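Local coordinates for putative exported protein (Bordetella parapertussis, PDB 3OCJ) that is of unknown function but is probably an S-adenosylmethionine-dependent methyltransferase, and holds a bound palmitic acid, at residues 49-54 and 59-64; 57-60 and 66-69. All coordinates share one frame; numbering follows the deposited sequence. Where two conformers were deposited one is given.

Contact 1: 49-54 and 59-64. With PLM (palmitic acid), chain D.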
# COMPACT_ATOMS: atom_id res chain seq x y z
N HIS A 49 -23.38 0.71 -6.26
CA HIS A 49 -23.64 2.02 -6.84
C HIS A 49 -22.75 3.09 -6.20
O HIS A 49 -22.25 3.98 -6.89
CB HIS A 49 -25.11 2.39 -6.69
CG HIS A 49 -25.50 3.64 -7.41
ND1 HIS A 49 -25.72 3.68 -8.77
CD2 HIS A 49 -25.70 4.90 -6.97
CE1 HIS A 49 -26.05 4.91 -9.13
NE2 HIS A 49 -26.04 5.67 -8.06
N GLY A 50 -22.56 3.00 -4.89
CA GLY A 50 -21.69 3.91 -4.18
C GLY A 50 -20.27 3.83 -4.72
O GLY A 50 -19.62 4.85 -4.96
N LEU A 51 -19.78 2.61 -4.93
CA LEU A 51 -18.47 2.42 -5.54
C LEU A 51 -18.40 3.07 -6.91
O LEU A 51 -17.44 3.79 -7.22
CB LEU A 51 -18.13 0.95 -5.69
CG LEU A 51 -17.70 0.18 -4.45
CD1 LEU A 51 -17.42 -1.27 -4.83
CD2 LEU A 51 -16.47 0.82 -3.80
N ALA A 52 -19.40 2.82 -7.74
CA ALA A 52 -19.38 3.28 -9.11
C ALA A 52 -19.50 4.80 -9.23
O ALA A 52 -19.11 5.38 -10.25
CB ALA A 52 -20.48 2.60 -9.92
N GLU A 53 -20.04 5.44 -8.20
CA GLU A 53 -20.21 6.89 -8.19
C GLU A 53 -18.96 7.61 -7.68
O GLU A 53 -18.86 8.83 -7.79
CB GLU A 53 -21.41 7.29 -7.33
CG GLU A 53 -22.74 6.96 -7.97
CD GLU A 53 -22.91 7.65 -9.31
OE1 GLU A 53 -22.72 8.88 -9.38
OE2 GLU A 53 -23.23 6.95 -10.30
N SER A 54 -18.01 6.84 -7.15
CA SER A 54 -16.80 7.38 -6.55
C SER A 54 -15.62 7.29 -7.51
O SER A 54 -15.45 6.27 -8.17
CB SER A 54 -16.48 6.60 -5.27
OG SER A 54 -15.14 6.78 -4.85
N PHE A 59 -11.94 3.42 -9.90
CA PHE A 59 -10.58 2.97 -10.13
C PHE A 59 -10.39 1.54 -9.60
O PHE A 59 -9.79 0.69 -10.26
CB PHE A 59 -9.56 3.91 -9.48
CG PHE A 59 -8.13 3.61 -9.85
CD1 PHE A 59 -7.53 4.26 -10.92
CD2 PHE A 59 -7.41 2.65 -9.17
CE1 PHE A 59 -6.22 3.96 -11.29
CE2 PHE A 59 -6.09 2.34 -9.54
CZ PHE A 59 -5.50 3.01 -10.60
N LEU A 60 -10.91 1.28 -8.41
CA LEU A 60 -10.81 -0.05 -7.82
C LEU A 60 -11.62 -1.10 -8.57
O LEU A 60 -11.16 -2.21 -8.76
CB LEU A 60 -11.22 -0.02 -6.35
CG LEU A 60 -10.20 0.72 -5.47
CD1 LEU A 60 -10.79 1.04 -4.11
CD2 LEU A 60 -8.92 -0.10 -5.35
N LEU A 61 -12.82 -0.74 -9.03
CA LEU A 61 -13.62 -1.69 -9.79
C LEU A 61 -12.88 -2.09 -11.06
O LEU A 61 -12.89 -3.26 -11.45
CB LEU A 61 -14.98 -1.09 -10.16
CG LEU A 61 -15.99 -1.07 -9.02
CD1 LEU A 61 -17.10 -0.08 -9.32
CD2 LEU A 61 -16.55 -2.47 -8.78
N LEU A 62 -12.24 -1.11 -11.70
CA LEU A 62 -11.55 -1.33 -12.97
C LEU A 62 -10.24 -2.09 -12.79
O LEU A 62 -9.97 -3.05 -13.52
CB LEU A 62 -11.22 0.00 -13.65
CG LEU A 62 -12.33 0.67 -14.44
CD1 LEU A 62 -11.95 2.10 -14.77
CD2 LEU A 62 -12.58 -0.12 -15.72
N TYR A 63 -9.43 -1.64 -11.84
CA TYR A 63 -8.03 -2.09 -11.77
C TYR A 63 -7.71 -2.96 -10.57
O TYR A 63 -6.64 -3.57 -10.52
CB TYR A 63 -7.08 -0.88 -11.85
CG TYR A 63 -7.42 0.01 -13.03
CD1 TYR A 63 -7.35 -0.47 -14.34
CD2 TYR A 63 -7.84 1.33 -12.84
CE1 TYR A 63 -7.70 0.34 -15.41
CE2 TYR A 63 -8.18 2.14 -13.92
CZ TYR A 63 -8.10 1.64 -15.19
OH TYR A 63 -8.44 2.46 -16.26
N ARG A 64 -8.60 -2.98 -9.58
CA ARG A 64 -8.52 -3.94 -8.47
C ARG A 64 -7.23 -3.83 -7.66
O ARG A 64 -6.73 -4.79 -7.09
CB ARG A 64 -8.77 -5.36 -8.98
CG ARG A 64 -10.13 -5.48 -9.66
CD ARG A 64 -10.50 -6.91 -10.03
NE ARG A 64 -9.53 -7.51 -10.93
CZ ARG A 64 -8.72 -8.51 -10.60
NH1 ARG A 64 -7.87 -9.00 -11.49
NH2 ARG A 64 -8.77 -9.04 -9.38
C1 PLM D . -1.82 -1.01 -1.70
O1 PLM D . -1.15 -0.30 -0.92
O2 PLM D . -1.54 -0.97 -2.92
C2 PLM D . -2.95 -1.90 -1.22
C3 PLM D . -3.35 -1.65 0.23
C4 PLM D . -4.66 -2.40 0.50
C5 PLM D . -5.05 -2.44 1.97
C6 PLM D . -5.40 -1.05 2.51
C7 PLM D . -6.19 -0.20 1.53
C8 PLM D . -7.59 -0.74 1.24
C9 PLM D . -8.28 0.23 0.28
CA PLM D . -9.79 0.08 0.26
CB PLM D . -10.42 1.39 -0.22
CC PLM D . -11.85 1.20 -0.69
CD PLM D . -12.42 2.52 -1.20
CE PLM D . -13.79 2.28 -1.82
CF PLM D . -14.19 3.42 -2.75
CG PLM D . -14.28 4.75 -2.02
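Two hydrogen bonds grip S54 OG. One comes from the backbone N of G57 and the other links it to the carboxylate oxygen OE2 of E88. It also lies 3.6 Å from CG, the terminal carbon of the palmitic acid. The hydroxyl swings anti to the backbone N (chi1 162°), which lets it cap the first turn of helix 55-63. The G57 N-H occupies it as an acceptor, so its own proton probably goes to E88.

Between the two segments the packing is small, with 147 Å² buried, and has no hydrogen bonds. L61 has the largest share. Its CD1 methyl reaches helix 41-53 between two neighbours, 3.9 Å from L51 CB and 4.0 Å from A52 N. The A52 CB methyl is a looser partner, 4.4 Å from the same L61 CD1.

L51 uses its branch for a different job. While CB meets L61, CD2 comes to 3.6 Å from CF of the palmitic acid. L260 and I261 of helix 247-261 also pack on L51. One residue before L61, L60 joins the lining: its CD1 sits 3.6 Å from CC of the fatty acid. Thus L51 and L60 touch the last part of the chain, and S54 meets its tip.

On helix 55-63 F59 and Y63 form an edge-to-face stack one turn apart. Y63 CD2 stands 3.4 Å above the F59 ring, over its centre.

These are two consecutive helices with S54 alone between them, as N-cap of the second. Leucines from both helices help form the distal end of a fatty-acid pocket.

Contact 2: 57-60 and 66-69. With PLM (palmitic acid), chain D.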
# COMPACT_ATOMS: atom_id res chain seq x y z
N GLY A 57 -13.62 4.51 -6.12
CA GLY A 57 -14.41 3.31 -6.31
C GLY A 57 -14.33 2.78 -7.73
O GLY A 57 -14.18 1.58 -7.93
N ARG A 58 -14.46 3.69 -8.70
CA ARG A 58 -14.36 3.30 -10.10
C ARG A 58 -12.97 2.76 -10.42
O ARG A 58 -12.84 1.76 -11.14
CB ARG A 58 -14.69 4.47 -11.02
CG ARG A 58 -16.14 4.87 -10.99
CD ARG A 58 -16.47 5.87 -12.09
NE ARG A 58 -15.91 7.20 -11.84
CZ ARG A 58 -16.51 8.15 -11.13
NH1 ARG A 58 -17.69 7.91 -10.56
NH2 ARG A 58 -15.93 9.33 -10.98
N PHE A 59 -11.94 3.42 -9.90
CA PHE A 59 -10.58 2.97 -10.13
C PHE A 59 -10.39 1.54 -9.60
O PHE A 59 -9.79 0.69 -10.26
CB PHE A 59 -9.56 3.91 -9.48
CG PHE A 59 -8.13 3.61 -9.85
CD1 PHE A 59 -7.53 4.26 -10.92
CD2 PHE A 59 -7.41 2.65 -9.17
CE1 PHE A 59 -6.22 3.96 -11.29
CE2 PHE A 59 -6.09 2.34 -9.54
CZ PHE A 59 -5.50 3.01 -10.60
N LEU A 60 -10.91 1.28 -8.41
CA LEU A 60 -10.81 -0.05 -7.82
C LEU A 60 -11.62 -1.10 -8.57
O LEU A 60 -11.16 -2.21 -8.76
CB LEU A 60 -11.22 -0.02 -6.35
CG LEU A 60 -10.20 0.72 -5.47
CD1 LEU A 60 -10.79 1.04 -4.11
CD2 LEU A 60 -8.92 -0.10 -5.35
N LEU A 66 -4.36 -0.34 -6.00
CA LEU A 66 -4.07 1.08 -5.88
C LEU A 66 -2.87 1.46 -6.73
O LEU A 66 -1.90 0.70 -6.82
CB LEU A 66 -3.80 1.45 -4.43
CG LEU A 66 -4.95 1.27 -3.45
CD1 LEU A 66 -4.50 1.60 -2.03
CD2 LEU A 66 -6.16 2.12 -3.84
N ASN A 67 -2.93 2.63 -7.34
CA ASN A 67 -1.75 3.20 -7.98
C ASN A 67 -1.19 4.31 -7.10
O ASN A 67 -1.63 4.52 -5.96
CB ASN A 67 -2.09 3.75 -9.37
CG ASN A 67 -3.06 4.90 -9.32
OD1 ASN A 67 -3.68 5.16 -8.29
ND2 ASN A 67 -3.22 5.59 -10.44
N ALA A 68 -0.23 5.06 -7.64
CA ALA A 68 0.44 6.09 -6.86
C ALA A 68 -0.55 7.16 -6.42
O ALA A 68 -0.58 7.56 -5.25
CB ALA A 68 1.58 6.71 -7.65
N GLU A 69 -1.36 7.63 -7.37
CA GLU A 69 -2.32 8.69 -7.06
C GLU A 69 -3.26 8.27 -5.95
O GLU A 69 -3.43 8.99 -4.97
CB GLU A 69 -3.13 9.10 -8.29
CG GLU A 69 -4.25 10.06 -7.92
CD GLU A 69 -4.93 10.70 -9.11
OE1 GLU A 69 -4.68 10.28 -10.26
OE2 GLU A 69 -5.71 11.65 -8.88
C1 PLM D . -1.82 -1.01 -1.70
O1 PLM D . -1.15 -0.30 -0.92
O2 PLM D . -1.54 -0.97 -2.92
C2 PLM D . -2.95 -1.90 -1.22
C3 PLM D . -3.35 -1.65 0.23
C4 PLM D . -4.66 -2.40 0.50
C5 PLM D . -5.05 -2.44 1.97
C6 PLM D . -5.40 -1.05 2.51
C7 PLM D . -6.19 -0.20 1.53
C8 PLM D . -7.59 -0.74 1.24
C9 PLM D . -8.28 0.23 0.28
CA PLM D . -9.79 0.08 0.26
CB PLM D . -10.42 1.39 -0.22
CC PLM D . -11.85 1.20 -0.69
CD PLM D . -12.42 2.52 -1.20
CE PLM D . -13.79 2.28 -1.82
CF PLM D . -14.19 3.42 -2.75
CG PLM D . -14.28 4.75 -2.02
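F59, L66 and N67 have the most surface buried here, and the closest approach is between the F59 ring and the N67 amide. F59 CZ lies 3.3 Å from N67 CG and 3.4 Å from N67 ND2. The ring and amide planes are 31° apart. The amide therefore meets the ring at a slant, without a parallel stack.

The first torsions explain the meeting. F59 has CG anti to the backbone N (chi1 -172°), which sends the ring out from helix 55-63 to N67. N67 is set differently, with CG between its own N and carbonyl carbon (chi1 64°). This turns the amide back over the start of the next helix. N67 OD1 hydrogen-bonds to N of W70, whose ring also meets that of F59, and N67 is thus the N-cap of helix 68-76. The cap limits rotation of the amide and keeps it by the F59 ring.

L66 faces two ways. Its CA-CB bond points away from helix 55-63, yet the CD2 methyl turns back to 3.9 Å from L60 CD2. The other methyl, CD1, lies 3.8 Å from C1 of the palmitic acid, and CB is 3.6 Å from its O2. L66 thus packs at the carboxylate end of the ligand. The backbone N of L66 hydrogen-bonds to Y199 OH, which also binds the fatty acid.

In the fold, the contact joins helix 55-63 to the start of helix 68-76 across a short connection. L66 also rests on T71 and L74 of the latter helix. A68 and E69, just past the cap, touch W129, in the connection between strand 121-124 and helix 131-134.

The contacts follow each other along the chain and overlap. Contact 1 pairs helix 41-53 with helix 55-63, and contact 2 pairs helix 55-63 with the start of helix 68-76. F59 and L60 belong to both, and the centres are about 8 Å apart. R58 adds a probable hydrogen bond between them, with its NH1 2.9 Å from A52 O. Both contacts touch the palmitic acid: contact 1 reaches its methyl end, and contact 2 extends to its carboxylate end. Helices 41-53 and 55-63 and the loop residue L66 thus contribute to one elongated site. Contact 2 lies nearer the centre of the chain (about 11 Å against 18 Å, centre to centre).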